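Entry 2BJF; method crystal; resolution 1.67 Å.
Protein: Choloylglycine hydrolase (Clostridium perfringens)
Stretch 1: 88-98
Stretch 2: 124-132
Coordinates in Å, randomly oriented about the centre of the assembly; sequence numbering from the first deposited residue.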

ATOM      1  N   SER A  88      18.012   2.225  25.118  1.00 18.58           N
ATOM      2  CA  SER A  88      18.208   2.580  26.522  1.00 18.53           C
ATOM      3  C   SER A  88      19.649   2.333  26.959  1.00 18.48           C
ATOM      4  O   SER A  88      20.108   1.191  27.000  1.00 18.59           O
ATOM      5  N   TYR A  89      20.354   3.416  27.272  1.00 18.20           N
ATOM      6  CA  TYR A  89      21.705   3.332  27.815  1.00 18.09           C
ATOM      7  C   TYR A  89      21.666   3.535  29.325  1.00 17.96           C
ATOM      8  O   TYR A  89      20.796   4.241  29.837  1.00 18.02           O
ATOM      9  N   SER A  90      22.613   2.922  30.034  1.00 17.92           N
ATOM     10  CA  SER A  90      22.777   3.182  31.463  1.00 17.83           C
ATOM     11  C   SER A  90      23.388   4.568  31.668  1.00 17.98           C
ATOM     12  O   SER A  90      24.162   5.042  30.831  1.00 17.86           O
ATOM     13  N   LYS A  91      23.025   5.214  32.774  1.00 18.11           N
ATOM     14  CA  LYS A  91      23.511   6.559  33.093  1.00 18.51           C
ATOM     15  C   LYS A  91      24.968   6.547  33.552  1.00 18.45           C
ATOM     16  O   LYS A  91      25.699   7.517  33.347  1.00 18.50           O
ATOM     17  N   GLU A  92      25.372   5.445  34.179  1.00 18.47           N
ATOM     18  CA  GLU A  92      26.738   5.268  34.670  1.00 18.59           C
ATOM     19  C   GLU A  92      27.206   3.829  34.448  1.00 18.35           C
ATOM     20  O   GLU A  92      26.421   2.976  34.025  1.00 18.24           O
ATOM     21  N   ASP A  93      28.486   3.573  34.715  1.00 18.23           N
ATOM     22  CA  ASP A  93      29.054   2.228  34.615  1.00 18.13           C
ATOM     23  C   ASP A  93      28.304   1.239  35.505  1.00 18.09           C
ATOM     24  O   ASP A  93      27.940   1.564  36.639  1.00 18.06           O
ATOM     25  N   ILE A  94      28.068   0.041  34.977  1.00 18.05           N
ATOM     26  CA  ILE A  94      27.466  -1.042  35.752  1.00 18.04           C
ATOM     27  C   ILE A  94      28.568  -1.974  36.249  1.00 18.05           C
ATOM     28  O   ILE A  94      29.365  -2.484  35.458  1.00 17.99           O
ATOM     29  N   GLU A  95      28.605  -2.175  37.566  1.00 18.03           N
ATOM     30  CA  GLU A  95      29.593  -3.035  38.217  1.00 18.12           C
ATOM     31  C   GLU A  95      29.584  -4.454  37.647  1.00 17.81           C
ATOM     32  O   GLU A  95      28.528  -5.078  37.528  1.00 17.89           O
ATOM     33  N   GLY A  96      30.768  -4.943  37.287  1.00 17.58           N
ATOM     34  CA  GLY A  96      30.931  -6.304  36.779  1.00 17.27           C
ATOM     35  C   GLY A  96      30.785  -6.452  35.276  1.00 17.04           C
ATOM     36  O   GLY A  96      30.993  -7.538  34.734  1.00 17.19           O
ATOM     37  N   LYS A  97      30.428  -5.359  34.603  1.00 16.62           N
ATOM     38  CA  LYS A  97      30.236  -5.362  33.154  1.00 16.24           C
ATOM     39  C   LYS A  97      31.406  -4.701  32.428  1.00 15.87           C
ATOM     40  O   LYS A  97      32.159  -3.922  33.021  1.00 15.79           O
ATOM     41  N   THR A  98      31.556  -5.032  31.147  1.00 15.36           N
ATOM     42  CA  THR A  98      32.456  -4.308  30.258  1.00 14.98           C
ATOM     43  C   THR A  98      31.694  -3.077  29.765  1.00 14.58           C
ATOM     44  O   THR A  98      30.844  -3.171  28.877  1.00 14.58           O
ATOM     45  N   LYS A 124      28.890 -10.505  25.402  1.00 13.91           N
ATOM     46  CA  LYS A 124      28.094 -11.266  26.373  1.00 14.19           C
ATOM     47  C   LYS A 124      27.994 -10.561  27.726  1.00 14.28           C
ATOM     48  O   LYS A 124      26.934 -10.569  28.356  1.00 14.48           O
ATOM     49  N   ASN A 125      29.092  -9.944  28.154  1.00 14.32           N
ATOM     50  CA  ASN A 125      29.133  -9.219  29.423  1.00 14.45           C
ATOM     51  C   ASN A 125      29.296  -7.705  29.239  1.00 14.28           C
ATOM     52  O   ASN A 125      29.748  -7.002  30.145  1.00 14.32           O
ATOM     53  N   ALA A 126      28.915  -7.204  28.065  1.00 14.09           N
ATOM     54  CA  ALA A 126      29.074  -5.785  27.760  1.00 13.97           C
ATOM     55  C   ALA A 126      27.852  -4.948  28.135  1.00 13.91           C
ATOM     56  O   ALA A 126      26.733  -5.460  28.236  1.00 13.89           O
ATOM     57  N   ASN A 127      28.093  -3.658  28.350  1.00 13.82           N
ATOM     58  CA  ASN A 127      27.050  -2.681  28.630  1.00 13.90           C
ATOM     59  C   ASN A 127      27.419  -1.347  27.995  1.00 14.00           C
ATOM     60  O   ASN A 127      28.551  -0.884  28.130  1.00 13.86           O
ATOM     61  N   ILE A 128      26.464  -0.734  27.303  1.00 14.14           N
ATOM     62  CA  ILE A 128      26.703   0.555  26.662  1.00 14.45           C
ATOM     63  C   ILE A 128      26.198   1.688  27.558  1.00 14.71           C
ATOM     64  O   ILE A 128      25.025   1.723  27.934  1.00 14.70           O
ATOM     65  N   VAL A 129      27.105   2.600  27.900  1.00 15.02           N
ATOM     66  CA  VAL A 129      26.836   3.653  28.880  1.00 15.59           C
ATOM     67  C   VAL A 129      26.797   5.048  28.242  1.00 15.98           C
ATOM     68  O   VAL A 129      27.619   5.372  27.383  1.00 15.87           O
ATOM     69  N   ASP A 130      25.832   5.862  28.670  1.00 16.53           N
ATOM     70  CA  ASP A 130      25.628   7.202  28.119  1.00 17.14           C
ATOM     71  C   ASP A 130      26.578   8.233  28.742  1.00 17.36           C
ATOM     72  O   ASP A 130      26.144   9.181  29.405  1.00 17.50           O
ATOM     73  N   ILE A 131      27.877   8.032  28.524  1.00 17.56           N
ATOM     74  CA  ILE A 131      28.903   8.987  28.941  1.00 17.83           C
ATOM     75  C   ILE A 131      29.136   9.983  27.805  1.00 17.91           C
ATOM     76  O   ILE A 131      29.409   9.572  26.675  1.00 17.90           O
ATOM     77  N   PRO A 132      29.009  11.294  28.091  1.00 18.04           N
ATOM     78  CA  PRO A 132      29.257  12.307  27.063  1.00 18.18           C
ATOM     79  C   PRO A 132      30.706  12.310  26.575  1.00 18.37           C
ATOM     80  O   PRO A 132      31.629  12.107  27.369  1.00 18.33           O
TER

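Lys124 opens stretch 2 with its side chain turned away from the partner, and it contributes through its carbonyl: water 2 donates to Lys124 O and to Ala126 O, and accepts from Lys97 NZ at 2.8 Å. The extended end of the Lys97 side chain (chi3 and chi4 both t) carries the amine to that water.

Asn125 works as an adapter. Its CB starts sideways, but chi1 t brings the amide across, so that ND2 donates to Gly96 O at 2.8 Å, within the type II turn from Ile94 to Lys97. Its own carbonyl accepts from the backbone, Thr98 N to Asn125 O at 2.9 Å, while Lys97 CD rests 3.4 Å from Asn125 OD1. Ala126 pairs with Thr98 in a parallel bridge, and their CB atoms share one face of the sheet, 4.5 Å apart; the next residue closes the bridge, Asn127 N donating to Thr98 O at 2.8 Å.

Asn127, buried and pointing toward stretch 1, is the polar centre. With chi1 t, its ND2 donates to Ser90 OG at 2.9 Å. The p rotamer of Ser90 lets that hydroxyl pass its proton on, OG to Glu92 O at 2.8 Å, so one serine ties a side chain to its own loop. Ile94 CD1 lies 3.4 Å from Asn127 OD1, which is satisfied elsewhere in the structure.

Ile128, in m,t, supplies the apolar counterpart: its CG2 meets Tyr89 CD1 at 3.7 Å. Val129, chi1 p, fits under the loop's bend, with CG2 3.5 Å from Glu92 C and CG1 3.7 Å from Asp93 OD1.

Asp130 points toward Tyr89, CB to CB 3.7 Å, and its backbone N donates to Ser90 O at 2.9 Å. Water 1 donates to both Lys91 O and Asp130 O, bridging two carbonyls that cannot bond each other. Beyond it, Ile131 CD1 reaches to 4.2 Å from Lys91 O; Pro132 is out of reach.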

ATOM      1  CB  SER A  88      17.237   1.809  27.422  1.00 18.59           C
ATOM      2  OG  SER A  88      17.475   2.080  28.793  1.00 18.91           O
ATOM      3  CB  TYR A  89      22.612   4.402  27.202  1.00 18.08           C
ATOM      4  CG  TYR A  89      22.633   4.479  25.688  1.00 18.08           C
ATOM      5  CD1 TYR A  89      23.013   3.383  24.913  1.00 17.97           C
ATOM      6  CD2 TYR A  89      22.309   5.669  25.036  1.00 18.01           C
ATOM      7  CE1 TYR A  89      23.045   3.466  23.521  1.00 18.09           C
ATOM      8  CE2 TYR A  89      22.343   5.762  23.649  1.00 18.15           C
ATOM      9  CZ  TYR A  89      22.710   4.660  22.899  1.00 18.11           C
ATOM     10  OH  TYR A  89      22.743   4.757  21.528  1.00 18.64           O
ATOM     11  CB  SER A  90      23.640   2.103  32.127  1.00 17.78           C
ATOM     12  OG  SER A  90      24.989   2.174  31.699  1.00 17.37           O
ATOM     13  CB  LYS A  91      22.636   7.210  34.169  1.00 18.47           C
ATOM     14  CG  LYS A  91      21.169   7.384  33.780  1.00 18.92           C
ATOM     15  CD  LYS A  91      20.369   8.113  34.862  1.00 19.09           C
ATOM     16  CE  LYS A  91      20.163   7.263  36.118  1.00 20.30           C
ATOM     17  NZ  LYS A  91      19.273   6.087  35.891  1.00 21.06           N
ATOM     18  CB  GLU A  92      26.851   5.667  36.153  1.00 18.83           C
ATOM     19  CG  GLU A  92      25.812   5.035  37.087  1.00 20.01           C
ATOM     20  CD  GLU A  92      24.479   5.774  37.089  1.00 21.68           C
ATOM     21  OE1 GLU A  92      24.467   6.999  37.340  1.00 22.52           O
ATOM     22  OE2 GLU A  92      23.440   5.126  36.846  1.00 22.70           O
ATOM     23  CB  ASP A  93      30.537   2.233  35.004  1.00 18.12           C
ATOM     24  CG  ASP A  93      31.425   2.885  33.956  1.00 18.21           C
ATOM     25  OD1 ASP A  93      30.944   3.186  32.842  1.00 17.99           O
ATOM     26  OD2 ASP A  93      32.622   3.090  34.253  1.00 18.63           O
ATOM     27  CB  ILE A  94      26.402  -1.827  34.938  1.00 18.06           C
ATOM     28  CG1 ILE A  94      25.250  -0.901  34.528  1.00 18.00           C
ATOM     29  CG2 ILE A  94      25.873  -3.024  35.740  1.00 18.13           C
ATOM     30  CD1 ILE A  94      24.204  -1.546  33.635  1.00 18.19           C
ATOM     31  CB  GLU A  95      29.352  -3.049  39.735  1.00 18.30           C
ATOM     32  CG  GLU A  95      30.044  -4.174  40.516  1.00 19.42           C
ATOM     33  CD  GLU A  95      31.562  -4.123  40.445  1.00 20.93           C
ATOM     34  OE1 GLU A  95      32.137  -3.012  40.452  1.00 21.62           O
ATOM     35  OE2 GLU A  95      32.181  -5.208  40.392  1.00 21.82           O
ATOM     36  CB  LYS A  97      28.929  -4.647  32.783  1.00 16.36           C
ATOM     37  CG  LYS A  97      27.652  -5.329  33.270  1.00 16.90           C
ATOM     38  CD  LYS A  97      27.183  -6.420  32.315  1.00 17.89           C
ATOM     39  CE  LYS A  97      25.840  -6.989  32.748  1.00 18.49           C
ATOM     40  NZ  LYS A  97      25.329  -8.004  31.783  1.00 19.27           N
ATOM     41  CB  THR A  98      32.914  -5.183  29.066  1.00 14.99           C
ATOM     42  OG1 THR A  98      33.558  -6.366  29.558  1.00 15.20           O
ATOM     43  CG2 THR A  98      33.885  -4.425  28.164  1.00 15.14           C
ATOM     44  CB  LYS A 124      28.651 -12.682  26.546  1.00 14.22           C
ATOM     45  CG  LYS A 124      28.365 -13.609  25.374  1.00 14.77           C
ATOM     46  CD  LYS A 124      28.868 -15.016  25.645  1.00 15.73           C
ATOM     47  CE  LYS A 124      28.459 -15.967  24.532  1.00 16.44           C
ATOM     48  NZ  LYS A 124      28.868 -17.369  24.823  1.00 17.52           N
ATOM     49  CB  ASN A 125      30.242  -9.785  30.318  1.00 14.60           C
ATOM     50  CG  ASN A 125      30.108  -9.351  31.769  1.00 15.12           C
ATOM     51  OD1 ASN A 125      29.011  -9.335  32.332  1.00 16.37           O
ATOM     52  ND2 ASN A 125      31.231  -8.997  32.382  1.00 15.75           N
ATOM     53  CB  ALA A 126      29.436  -5.588  26.290  1.00 13.95           C
ATOM     54  CB  ASN A 127      26.857  -2.504  30.139  1.00 13.81           C
ATOM     55  CG  ASN A 127      25.876  -1.394  30.477  1.00 13.77           C
ATOM     56  OD1 ASN A 127      24.674  -1.514  30.235  1.00 13.57           O
ATOM     57  ND2 ASN A 127      26.387  -0.305  31.039  1.00 13.50           N
ATOM     58  CB  ILE A 128      26.109   0.605  25.233  1.00 14.44           C
ATOM     59  CG1 ILE A 128      26.713  -0.524  24.388  1.00 14.57           C
ATOM     60  CG2 ILE A 128      26.387   1.957  24.583  1.00 14.57           C
ATOM     61  CD1 ILE A 128      26.007  -0.794  23.077  1.00 14.91           C
ATOM     62  CB  VAL A 129      27.849   3.588  30.073  1.00 15.62           C
ATOM     63  CG1 VAL A 129      29.297   3.653  29.588  1.00 16.00           C
ATOM     64  CG2 VAL A 129      27.566   4.672  31.099  1.00 15.63           C
ATOM     65  CB  ASP A 130      24.161   7.629  28.287  1.00 17.31           C
ATOM     66  CG  ASP A 130      23.763   8.781  27.370  1.00 17.90           C
ATOM     67  OD1 ASP A 130      24.585   9.218  26.534  1.00 18.36           O
ATOM     68  OD2 ASP A 130      22.611   9.250  27.484  1.00 18.89           O
ATOM     69  CB  ILE A 131      30.244   8.277  29.310  1.00 17.87           C
ATOM     70  CG1 ILE A 131      30.051   7.262  30.451  1.00 18.27           C
ATOM     71  CG2 ILE A 131      31.346   9.294  29.646  1.00 17.99           C
ATOM     72  CD1 ILE A 131      29.530   7.840  31.768  1.00 18.59           C
ATOM     73  CB  PRO A 132      28.930  13.626  27.776  1.00 18.22           C
ATOM     74  CG  PRO A 132      29.047  13.323  29.226  1.00 18.13           C
ATOM     75  CD  PRO A 132      28.615  11.901  29.376  1.00 18.08           C
TER
HETATM   76  O   HOH W   1      25.278   9.711  31.820  1.00 28.86           O
HETATM   77  O   HOH W   2      25.563  -7.932  28.976  1.00 21.96           O